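Local coordinates for protein RpfR (Cronobacter turicensis, PDB 6DGG) that carries a PAS domain, a fold with one antiparallel sheet and several helices, whose pocket holds lauric acid in this structure, at residues F22-L25 / S26-Y29; N41-T44 / L45-P49; R57-T60 / G61-N65; T30-K33 / E34-I38. One frame throughout, in Å; residues are numbered along the deposited sequence.

Interaction 1: residues F22-L25 / S26-Y29; sequences FNRL and SEEY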
loop_
_atom_site.group_PDB
_atom_site.type_symbol
_atom_site.label_atom_id
_atom_site.label_comp_id
_atom_site.label_asym_id
_atom_site.label_seq_id
_atom_site.Cartn_x
_atom_site.Cartn_y
_atom_site.Cartn_z
ATOM N N PHE A 22 1.121 5.225 7.108
ATOM C CA PHE A 22 0.270 5.652 5.997
ATOM C C PHE A 22 0.515 7.147 5.869
ATOM O O PHE A 22 0.145 7.909 6.768
ATOM C CB PHE A 22 -1.172 5.351 6.398
ATOM C CG PHE A 22 -2.224 5.555 5.334
ATOM C CD1 PHE A 22 -2.494 4.558 4.401
ATOM C CD2 PHE A 22 -3.046 6.674 5.359
ATOM C CE1 PHE A 22 -3.513 4.706 3.468
ATOM C CE2 PHE A 22 -4.078 6.828 4.424
ATOM C CZ PHE A 22 -4.310 5.836 3.482
ATOM N N ASN A 23 1.191 7.568 4.795
ATOM C CA ASN A 23 1.726 8.925 4.757
ATOM C C ASN A 23 0.694 9.948 4.270
ATOM O O ASN A 23 -0.440 9.625 3.918
ATOM C CB ASN A 23 3.029 9.002 3.952
ATOM C CG ASN A 23 2.801 9.010 2.450
ATOM O OD1 ASN A 23 1.916 8.328 1.944
ATOM N ND2 ASN A 23 3.612 9.783 1.734
ATOM N N ARG A 24 1.116 11.210 4.222
ATOM C CA ARG A 24 0.173 12.295 3.967
ATOM C C ARG A 24 -0.429 12.206 2.570
ATOM O O ARG A 24 -1.616 12.501 2.380
ATOM C CB ARG A 24 0.853 13.645 4.175
ATOM C CG ARG A 24 -0.100 14.819 4.127
ATOM C CD ARG A 24 0.576 16.103 4.611
ATOM N NE ARG A 24 1.018 16.015 6.002
ATOM C CZ ARG A 24 1.619 16.999 6.665
ATOM N NH1 ARG A 24 1.860 18.162 6.069
ATOM N NH2 ARG A 24 1.977 16.822 7.929
ATOM N N LEU A 25 0.364 11.827 1.569
ATOM C CA LEU A 25 -0.207 11.713 0.234
ATOM C C LEU A 25 -1.234 10.589 0.173
ATOM O O LEU A 25 -2.239 10.703 -0.539
ATOM C CB LEU A 25 0.894 11.532 -0.813
ATOM C CG LEU A 25 0.438 11.635 -2.274
ATOM C CD1 LEU A 25 -0.265 12.967 -2.565
ATOM C CD2 LEU A 25 1.598 11.461 -3.251
ATOM N N SER A 26 -1.015 9.513 0.935
ATOM C CA SER A 26 -2.022 8.464 1.054
ATOM C C SER A 26 -3.316 9.018 1.637
ATOM O O SER A 26 -4.411 8.678 1.175
ATOM C CB SER A 26 -1.498 7.320 1.920
ATOM O OG SER A 26 -0.342 6.731 1.345
ATOM N N GLU A 27 -3.207 9.880 2.655
ATOM C CA GLU A 27 -4.385 10.532 3.215
ATOM C C GLU A 27 -5.096 11.369 2.163
ATOM O O GLU A 27 -6.325 11.345 2.069
ATOM C CB GLU A 27 -3.987 11.412 4.406
ATOM C CG GLU A 27 -3.318 10.662 5.555
ATOM C CD GLU A 27 -2.953 11.559 6.714
ATOM O OE1 GLU A 27 -2.806 12.788 6.512
ATOM O OE2 GLU A 27 -2.814 11.054 7.848
ATOM N N GLU A 28 -4.341 12.129 1.360
ATOM C CA GLU A 28 -4.967 12.994 0.364
ATOM C C GLU A 28 -5.723 12.185 -0.689
ATOM O O GLU A 28 -6.822 12.573 -1.110
ATOM C CB GLU A 28 -3.919 13.906 -0.266
ATOM C CG GLU A 28 -3.353 14.933 0.709
ATOM C CD GLU A 28 -2.168 15.700 0.144
ATOM O OE1 GLU A 28 -2.010 15.738 -1.094
ATOM O OE2 GLU A 28 -1.393 16.263 0.945
ATOM N N TYR A 29 -5.169 11.043 -1.109
ATOM C CA TYR A 29 -5.839 10.228 -2.121
ATOM C C TYR A 29 -7.110 9.577 -1.593
ATOM O O TYR A 29 -8.045 9.341 -2.365
ATOM C CB TYR A 29 -4.903 9.129 -2.631
ATOM C CG TYR A 29 -4.099 9.520 -3.850
ATOM C CD1 TYR A 29 -4.655 9.449 -5.125
ATOM C CD2 TYR A 29 -2.788 9.945 -3.736
ATOM C CE1 TYR A 29 -3.928 9.811 -6.246
ATOM C CE2 TYR A 29 -2.055 10.312 -4.847
ATOM C CZ TYR A 29 -2.626 10.230 -6.103
ATOM O OH TYR A 29 -1.907 10.591 -7.223
HETATM O O HOH W 1 0.002 10.685 7.476
#
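Asn-23 and Ser-26 meet at the start of helix 24-30, and their polar contact is a worked example of how a helix is begun. Asn-23 OD1 accepts from Ser-26 OG at 2.8 Å, with the hydroxyl lying nearly in line with the amide C=O, and takes a second, weak bond from Ser-26 N at 3.3 Å. The cap is reached because CG of Asn-23 stands between its backbone N and carbonyl carbon (chi1 79°), which swings the amide back over the first turn. The same amide also bonds Ile-10 and Ser-8. Backbone bonds then take over, beginning with Glu-27 N to Asn-23 O at 3.1 Å.

Aromatic packing lies beside the cap. Ser-26 CB sits squarely over one face of the Phe-22 ring, a CH-pi contact 3.5 Å from the centroid and 8° off the normal. Along the helix, Leu-25 and Tyr-29 run side by side, with Leu-25 CG in the plane of the phenol ring, 3.8 Å from Tyr-29 CE2; the hydroxyl of Tyr-29 bonds Asp-108.

A water donates to Phe-22 O and, weakly, to Glu-27 OE2, whose stronger partner is Glu-34 N.

The whole is a classical Asn N-cap where strand 19-22 of the PAS fold passes into helix 24-30, with Ser-26 contributing to the lauric acid pocket.

Interaction 2: residues N41-T44 / L45-P49; sequences NVFT and LFMSP. With DAO (lauric acid), chain B.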
loop_
_atom_site.group_PDB
_atom_site.type_symbol
_atom_site.label_atom_id
_atom_site.label_comp_id
_atom_site.label_asym_id
_atom_site.label_seq_id
_atom_site.Cartn_x
_atom_site.Cartn_y
_atom_site.Cartn_z
ATOM N N ASN A 41 -6.953 -3.495 7.399
ATOM C CA ASN A 41 -6.448 -4.321 6.312
ATOM C C ASN A 41 -6.446 -3.558 4.991
ATOM O O ASN A 41 -7.496 -3.108 4.518
ATOM C CB ASN A 41 -7.248 -5.608 6.164
ATOM C CG ASN A 41 -6.583 -6.552 5.212
ATOM O OD1 ASN A 41 -6.888 -6.564 4.021
ATOM N ND2 ASN A 41 -5.615 -7.307 5.713
ATOM N N VAL A 42 -5.271 -3.476 4.369
ATOM C CA VAL A 42 -5.106 -2.663 3.173
ATOM C C VAL A 42 -5.866 -3.253 1.988
ATOM O O VAL A 42 -6.370 -2.511 1.132
ATOM C CB VAL A 42 -3.599 -2.496 2.892
ATOM C CG1 VAL A 42 -2.991 -3.756 2.289
ATOM C CG2 VAL A 42 -3.358 -1.305 2.015
ATOM N N PHE A 43 -5.955 -4.583 1.903
ATOM C CA PHE A 43 -6.583 -5.218 0.751
ATOM C C PHE A 43 -8.081 -4.956 0.730
ATOM O O PHE A 43 -8.643 -4.554 -0.296
ATOM C CB PHE A 43 -6.326 -6.726 0.766
ATOM C CG PHE A 43 -4.895 -7.103 1.012
ATOM C CD1 PHE A 43 -3.891 -6.678 0.160
ATOM C CD2 PHE A 43 -4.559 -7.898 2.098
ATOM C CE1 PHE A 43 -2.571 -7.039 0.391
ATOM C CE2 PHE A 43 -3.248 -8.265 2.326
ATOM C CZ PHE A 43 -2.252 -7.830 1.478
ATOM N N THR A 44 -8.762 -5.205 1.848
ATOM C CA THR A 44 -10.209 -5.047 1.835
ATOM C C THR A 44 -10.597 -3.575 1.827
ATOM O O THR A 44 -11.667 -3.220 1.322
ATOM C CB THR A 44 -10.835 -5.788 3.016
ATOM O OG1 THR A 44 -10.343 -5.238 4.238
ATOM C CG2 THR A 44 -10.488 -7.271 2.966
ATOM N N LEU A 45 -9.728 -2.709 2.341
ATOM C CA LEU A 45 -10.041 -1.289 2.422
ATOM C C LEU A 45 -9.836 -0.574 1.088
ATOM O O LEU A 45 -10.615 0.324 0.746
ATOM C CB LEU A 45 -9.187 -0.655 3.522
ATOM C CG LEU A 45 -9.407 0.799 3.938
ATOM C CD1 LEU A 45 -10.876 1.117 4.150
ATOM C CD2 LEU A 45 -8.618 1.063 5.221
ATOM N N PHE A 46 -8.811 -0.945 0.315
ATOM C CA PHE A 46 -8.392 -0.128 -0.826
ATOM C C PHE A 46 -8.365 -0.862 -2.161
ATOM O O PHE A 46 -7.895 -0.285 -3.156
ATOM C CB PHE A 46 -7.020 0.513 -0.574
ATOM C CG PHE A 46 -7.000 1.455 0.585
ATOM C CD1 PHE A 46 -7.790 2.592 0.579
ATOM C CD2 PHE A 46 -6.201 1.200 1.694
ATOM C CE1 PHE A 46 -7.768 3.469 1.648
ATOM C CE2 PHE A 46 -6.177 2.065 2.761
ATOM C CZ PHE A 46 -6.967 3.204 2.745
ATOM N N MET A 47 -8.853 -2.097 -2.235
ATOM C CA MET A 47 -8.771 -2.840 -3.480
ATOM C C MET A 47 -10.088 -3.534 -3.793
ATOM O O MET A 47 -10.846 -3.928 -2.899
ATOM C CB MET A 47 -7.644 -3.879 -3.445
ATOM C CG MET A 47 -6.280 -3.307 -3.110
ATOM S SD MET A 47 -5.015 -4.582 -3.103
ATOM C CE MET A 47 -3.650 -3.657 -2.409
ATOM N N SER A 48 -10.345 -3.677 -5.086
ATOM C CA SER A 48 -11.436 -4.500 -5.562
ATOM C C SER A 48 -11.173 -5.953 -5.177
ATOM O O SER A 48 -10.042 -6.323 -4.858
ATOM C CB SER A 48 -11.508 -4.408 -7.080
ATOM O OG SER A 48 -10.353 -5.008 -7.640
ATOM N N PRO A 49 -12.203 -6.807 -5.203
ATOM C CA PRO A 49 -11.967 -8.202 -4.811
ATOM C C PRO A 49 -10.878 -8.873 -5.623
ATOM O O PRO A 49 -10.042 -9.591 -5.056
ATOM C CB PRO A 49 -13.341 -8.856 -4.993
ATOM C CG PRO A 49 -14.302 -7.738 -4.737
ATOM C CD PRO A 49 -13.640 -6.518 -5.343
HETATM O O1 DAO B . 0.107 -6.391 -4.607
HETATM O O2 DAO B . 2.172 -7.048 -4.429
HETATM C C1 DAO B . 1.200 -6.370 -3.987
HETATM C C2 DAO B . 1.302 -5.540 -2.695
HETATM C C3 DAO B . 0.711 -4.126 -2.876
HETATM C C4 DAO B . 0.449 -3.377 -1.551
HETATM C C5 DAO B . -0.008 -1.935 -1.847
HETATM C C6 DAO B . -0.443 -1.082 -0.630
HETATM C C7 DAO B . -1.672 -0.229 -1.038
HETATM C C8 DAO B . -1.799 1.143 -0.359
HETATM C C9 DAO B . -2.944 1.911 -1.037
HETATM C C10 DAO B . -3.462 3.121 -0.246
HETATM C C11 DAO B . -2.709 4.416 -0.563
HETATM C C12 DAO B . -3.229 5.066 -1.847
#
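Phe-43 and Met-47 lie alongside one another on helix 42-46 and the turn that follows, pointing the same way. The thioether comes to the edge of the ring: Met-47 SD is 5.4 Å from the centroid and 87° off the normal, a Met-aromatic contact made in the ring plane. The methyl stays at that edge too, with Met-47 CE 4.0 Å from Phe-43 CD1, since the methionine chain is extended beyond CG (chi2 -180°).

Val-42 and Phe-46 form the second pair. With Val-42 CG2 placed opposite the backbone N, this branch reaches both ways: it lies 3.8 Å from Phe-46 CD2 and 3.6 Å from C7 of lauric acid. The Phe-46 ring is held between two apolar groups, Leu-45 CG above the centre of one face and C10 of the ligand over the other, displaced toward the rim.

The backbone beneath is conventional. Leu-45 N bonds Asn-41 O at 3.1 Å, and Phe-46 N bonds Val-42 O at 3.0 Å, while the bond from Met-47 N to Phe-43 O is weak, as the chain leaves the helix there. Asn-41 caps the beginning, its OD1 taking Thr-44 N on a lone pair at 3.2 Å and Phe-43 N more weakly.

Val-42 CG2 and the Phe-46 ring face together give this short helix a hydrocarbon surface, with Met-47 CE, just past the helix, a more distant neighbour of the ligand. The acyl chain is therefore met here by dispersion contacts, without polar bonds from these side chains.

Interaction 3: residues R57-T60 / G61-N65; sequences RNVT and GFFRN. With DAO (lauric acid), chain B.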
loop_
_atom_site.group_PDB
_atom_site.type_symbol
_atom_site.label_atom_id
_atom_site.label_comp_id
_atom_site.label_asym_id
_atom_site.label_seq_id
_atom_site.Cartn_x
_atom_site.Cartn_y
_atom_site.Cartn_z
ATOM N N ARG A 57 -2.114 -12.636 -2.003
ATOM C CA ARG A 57 -1.227 -13.755 -2.310
ATOM C C ARG A 57 0.209 -13.287 -2.515
ATOM O O ARG A 57 1.152 -13.983 -2.122
ATOM C CB ARG A 57 -1.726 -14.519 -3.537
ATOM C CG ARG A 57 -3.025 -15.249 -3.296
ATOM C CD ARG A 57 -3.493 -15.973 -4.545
ATOM N NE ARG A 57 -4.901 -16.342 -4.438
ATOM C CZ ARG A 57 -5.860 -15.995 -5.289
ATOM N NH1 ARG A 57 -5.598 -15.265 -6.371
ATOM N NH2 ARG A 57 -7.102 -16.404 -5.065
ATOM N N ASN A 58 0.392 -12.118 -3.134
ATOM C CA ASN A 58 1.735 -11.568 -3.307
ATOM C C ASN A 58 2.394 -11.319 -1.957
ATOM O O ASN A 58 3.555 -11.687 -1.735
ATOM C CB ASN A 58 1.660 -10.245 -4.075
ATOM C CG ASN A 58 1.494 -10.429 -5.554
ATOM O OD1 ASN A 58 1.285 -11.539 -6.045
ATOM N ND2 ASN A 58 1.579 -9.319 -6.292
ATOM N N VAL A 59 1.672 -10.676 -1.044
ATOM C CA VAL A 59 2.274 -10.311 0.234
ATOM C C VAL A 59 2.584 -11.558 1.052
ATOM O O VAL A 59 3.676 -11.693 1.614
ATOM C CB VAL A 59 1.381 -9.312 0.988
ATOM C CG1 VAL A 59 1.914 -9.057 2.392
ATOM C CG2 VAL A 59 1.289 -8.006 0.199
ATOM N N THR A 60 1.647 -12.501 1.109
ATOM C CA THR A 60 1.908 -13.748 1.814
ATOM C C THR A 60 3.092 -14.487 1.204
ATOM O O THR A 60 3.931 -15.029 1.929
ATOM C CB THR A 60 0.652 -14.610 1.788
ATOM O OG1 THR A 60 -0.440 -13.860 2.329
ATOM C CG2 THR A 60 0.835 -15.880 2.609
ATOM N N GLY A 61 3.175 -14.526 -0.128
ATOM C CA GLY A 61 4.322 -15.154 -0.758
ATOM C C GLY A 61 5.613 -14.415 -0.473
ATOM O O GLY A 61 6.654 -15.032 -0.232
ATOM N N PHE A 62 5.563 -13.079 -0.496
ATOM C CA PHE A 62 6.744 -12.272 -0.211
ATOM C C PHE A 62 7.287 -12.579 1.175
ATOM O O PHE A 62 8.503 -12.704 1.362
ATOM C CB PHE A 62 6.390 -10.787 -0.325
ATOM C CG PHE A 62 7.541 -9.861 -0.042
ATOM C CD1 PHE A 62 8.539 -9.658 -0.980
ATOM C CD2 PHE A 62 7.628 -9.195 1.173
ATOM C CE1 PHE A 62 9.601 -8.814 -0.712
ATOM C CE2 PHE A 62 8.693 -8.346 1.442
ATOM C CZ PHE A 62 9.679 -8.161 0.499
ATOM N N PHE A 63 6.401 -12.721 2.161
ATOM C CA PHE A 63 6.868 -13.004 3.515
ATOM C C PHE A 63 7.479 -14.390 3.637
ATOM O O PHE A 63 8.295 -14.620 4.540
ATOM C CB PHE A 63 5.760 -12.760 4.545
ATOM C CG PHE A 63 5.723 -11.343 5.045
ATOM C CD1 PHE A 63 5.062 -10.355 4.334
ATOM C CD2 PHE A 63 6.383 -10.996 6.204
ATOM C CE1 PHE A 63 5.055 -9.045 4.783
ATOM C CE2 PHE A 63 6.382 -9.694 6.661
ATOM C CZ PHE A 63 5.714 -8.716 5.958
ATOM N N ARG A 64 7.129 -15.308 2.739
ATOM C CA ARG A 64 7.741 -16.628 2.754
ATOM C C ARG A 64 9.145 -16.593 2.163
ATOM O O ARG A 64 10.112 -16.998 2.815
ATOM C CB ARG A 64 6.869 -17.625 1.995
ATOM C CG ARG A 64 7.459 -19.019 1.978
ATOM C CD ARG A 64 6.518 -20.023 1.346
ATOM N NE ARG A 64 7.162 -21.324 1.218
ATOM C CZ ARG A 64 7.212 -22.241 2.183
ATOM N NH1 ARG A 64 7.830 -23.397 1.967
ATOM N NH2 ARG A 64 6.644 -22.012 3.361
ATOM N N ASN A 65 9.286 -16.101 0.929
ATOM C CA ASN A 65 10.565 -16.232 0.238
ATOM C C ASN A 65 10.789 -15.111 -0.766
ATOM O O ASN A 65 11.515 -15.297 -1.749
ATOM C CB ASN A 65 10.665 -17.601 -0.459
ATOM C CG ASN A 65 9.472 -17.899 -1.358
ATOM O OD1 ASN A 65 8.651 -17.028 -1.646
ATOM N ND2 ASN A 65 9.384 -19.140 -1.815
HETATM O O1 DAO B . 0.107 -6.391 -4.607
HETATM O O2 DAO B . 2.172 -7.048 -4.429
HETATM C C1 DAO B . 1.200 -6.370 -3.987
HETATM C C2 DAO B . 1.302 -5.540 -2.695
HETATM C C3 DAO B . 0.711 -4.126 -2.876
HETATM C C4 DAO B . 0.449 -3.377 -1.551
HETATM C C5 DAO B . -0.008 -1.935 -1.847
HETATM C C6 DAO B . -0.443 -1.082 -0.630
HETATM C C7 DAO B . -1.672 -0.229 -1.038
HETATM C C8 DAO B . -1.799 1.143 -0.359
HETATM C C9 DAO B . -2.944 1.911 -1.037
HETATM C C10 DAO B . -3.462 3.121 -0.246
HETATM C C11 DAO B . -2.709 4.416 -0.563
HETATM C C12 DAO B . -3.229 5.066 -1.847
#
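The Phe-63 ring turns an edge to Val-59, one helical turn earlier: Val-59 O lies in the ring plane, 3.3 Å from Phe-63 CD1. A ring C-H therefore faces a carbonyl oxygen that already accepts the backbone bond from Phe-63 N at 3.0 Å. Beside it Val-59 CG1 packs 3.9 Å from the same CD1, the two side chains running alongside each other in one direction. Phe-90 meets the Phe-63 ring edge-to-face and also touches the Phe-62 ring.

The second flat group, the Asn-58 amide, points its ND2 at the ligand. This nitrogen donates to O2 of lauric acid at 3.0 Å, a fairly straight bond with 161° at the hydrogen. Val-59 CG2, on the other branch from the one that packs on Phe-63, reaches C2 of the fatty acid at 3.8 Å.

Regular bonds hold the helix between these groups, among them Phe-62 N to Asn-58 O at 2.7 Å. The bond from Arg-64 N to Thr-60 O, near the end of the helix, is weak at 3.3 Å.

Neighbouring residues thus divide the labour: an amide N-H serves the acid head, while valine's two methyls separately join the first methylene, C2, and the aromatic packing. With Ser-55, Tyr-69 and Arg-73 also bonding lauric acid, the head group is held by several hydrogen-bonding partners, and its negative charge, if present, would probably be stabilised.

Interaction 4: residues T30-K33 / E34-I38; sequences TGLK and EQEVI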
loop_
_atom_site.group_PDB
_atom_site.type_symbol
_atom_site.label_atom_id
_atom_site.label_comp_id
_atom_site.label_asym_id
_atom_site.label_seq_id
_atom_site.Cartn_x
_atom_site.Cartn_y
_atom_site.Cartn_z
ATOM N N THR A 30 -7.162 9.256 -0.301
ATOM C CA THR A 30 -8.216 8.393 0.226
ATOM C C THR A 30 -9.224 9.109 1.104
ATOM O O THR A 30 -10.326 8.583 1.304
ATOM C CB THR A 30 -7.613 7.253 1.060
ATOM O OG1 THR A 30 -6.966 7.800 2.219
ATOM C CG2 THR A 30 -6.630 6.430 0.236
ATOM N N GLY A 31 -8.883 10.275 1.640
ATOM C CA GLY A 31 -9.722 10.950 2.603
ATOM C C GLY A 31 -9.656 10.380 4.000
ATOM O O GLY A 31 -10.459 10.779 4.848
ATOM N N LEU A 32 -8.716 9.472 4.268
ATOM C CA LEU A 32 -8.587 8.802 5.559
ATOM C C LEU A 32 -7.265 9.204 6.202
ATOM O O LEU A 32 -6.242 9.317 5.517
ATOM C CB LEU A 32 -8.634 7.269 5.388
ATOM C CG LEU A 32 -9.958 6.692 4.858
ATOM C CD1 LEU A 32 -9.857 5.189 4.615
ATOM C CD2 LEU A 32 -11.098 7.007 5.782
ATOM N N LYS A 33 -7.290 9.435 7.515
ATOM C CA LYS A 33 -6.079 9.779 8.243
ATOM C C LYS A 33 -5.321 8.522 8.650
ATOM O O LYS A 33 -5.904 7.452 8.861
ATOM C CB LYS A 33 -6.410 10.580 9.505
ATOM C CG LYS A 33 -7.158 11.873 9.272
ATOM C CD LYS A 33 -7.448 12.574 10.599
ATOM C CE LYS A 33 -8.401 13.753 10.419
ATOM N NZ LYS A 33 -8.800 14.376 11.718
ATOM N N GLU A 34 -4.002 8.667 8.785
ATOM C CA GLU A 34 -3.174 7.571 9.273
ATOM C C GLU A 34 -3.755 6.942 10.539
ATOM O O GLU A 34 -3.822 5.715 10.655
ATOM C CB GLU A 34 -1.752 8.070 9.524
ATOM C CG GLU A 34 -0.809 6.975 9.995
ATOM C CD GLU A 34 0.631 7.436 10.042
ATOM O OE1 GLU A 34 0.869 8.518 10.618
ATOM O OE2 GLU A 34 1.514 6.717 9.523
ATOM N N GLN A 35 -4.180 7.765 11.503
ATOM C CA GLN A 35 -4.699 7.222 12.755
ATOM C C GLN A 35 -5.948 6.383 12.533
ATOM O O GLN A 35 -6.257 5.515 13.355
ATOM C CB GLN A 35 -5.035 8.353 13.723
ATOM C CG GLN A 35 -3.844 8.989 14.394
ATOM C CD GLN A 35 -4.243 10.201 15.218
ATOM O OE1 GLN A 35 -5.200 10.900 14.885
ATOM N NE2 GLN A 35 -3.519 10.448 16.304
ATOM N N GLU A 36 -6.693 6.647 11.456
ATOM C CA GLU A 36 -7.925 5.922 11.186
ATOM C C GLU A 36 -7.682 4.580 10.527
ATOM O O GLU A 36 -8.584 3.734 10.532
ATOM C CB GLU A 36 -8.802 6.710 10.213
ATOM C CG GLU A 36 -9.435 7.966 10.753
ATOM C CD GLU A 36 -10.362 8.571 9.727
ATOM O OE1 GLU A 36 -11.574 8.269 9.760
ATOM O OE2 GLU A 36 -9.870 9.308 8.853
ATOM N N VAL A 37 -6.515 4.377 9.920
ATOM C CA VAL A 37 -6.259 3.177 9.136
ATOM C C VAL A 37 -5.210 2.267 9.751
ATOM O O VAL A 37 -5.081 1.117 9.309
ATOM C CB VAL A 37 -5.929 3.501 7.661
ATOM C CG1 VAL A 37 -7.082 4.272 7.032
ATOM C CG2 VAL A 37 -4.638 4.289 7.531
ATOM N N ILE A 38 -4.465 2.715 10.759
ATOM C CA ILE A 38 -3.500 1.801 11.356
ATOM C C ILE A 38 -4.239 0.613 11.964
ATOM O O ILE A 38 -5.298 0.755 12.598
ATOM C CB ILE A 38 -2.533 2.504 12.326
ATOM C CG1 ILE A 38 -3.272 3.324 13.381
ATOM C CG2 ILE A 38 -1.562 3.379 11.522
ATOM C CD1 ILE A 38 -2.328 4.005 14.407
HETATM O O HOH W 2 -11.184 11.018 7.440
#
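Glu-36 OE2 is gripped from two directions. Lys-33 N donates to it at 2.9 Å along an almost straight N-H line (176°), meeting the anti side of the carboxylate 23° out of its plane, and a water donates at 2.6 Å. That water also donates to Gly-31 O at 2.7 Å, tying the acid to the preceding turn. With CG beside the backbone N (chi1 -71°) and the chain extended beyond it, the carboxylate reaches back to Lys-33 N; the ammonium group of Lys-33 stays apart from it, NZ being 5.9 Å from Glu-36 OE2.

The backbone adds two bonds. Lys-33 O accepts from Glu-36 N at 2.8 Å, the donor standing well above the carbonyl plane, and weakly from Val-37 N. Val-37, which is buried, touches Leu-32 CB and CD1 with its CG1, each at 3.8 Å. Ahead of this, Thr-30 OG1 accepts from Leu-32 N in an ST turn where the chain leaves its helix.

The turn thus joins helix 24-30 to the weakly bonded helix 34-37. Val-37 packs on Ile-19 of strand 19-22, Leu-32 lies against Phe-46 of helix 42-46, and Glu-34 OE2 bonds Phe-22 N and forms a salt bridge with Arg-21.

The four contacts follow the helical side of the PAS fold in the chain order 1, 4, 2, 3. Interactions 1 and 4 are closely joined: Glu-34 OE2 lies 2.9 Å from Phe-22 N, a probable hydrogen bond. Phe-46 connects interaction 2 with both, its CZ 3.8 Å from Phe-22 CZ and its CE1 3.5 Å from Thr-30 CG2. Interaction 2 meets interaction 3 through Phe-43 CZ and Val-59 CG2, 3.8 Å apart. Interactions 1 and 3 have centres about 25 Å apart, on opposite sides of the chain's centre, yet interactions 1, 2 and 3 all contribute pocket residues: 3 at the acid head, 2 along the acyl chain and 1 near its far end.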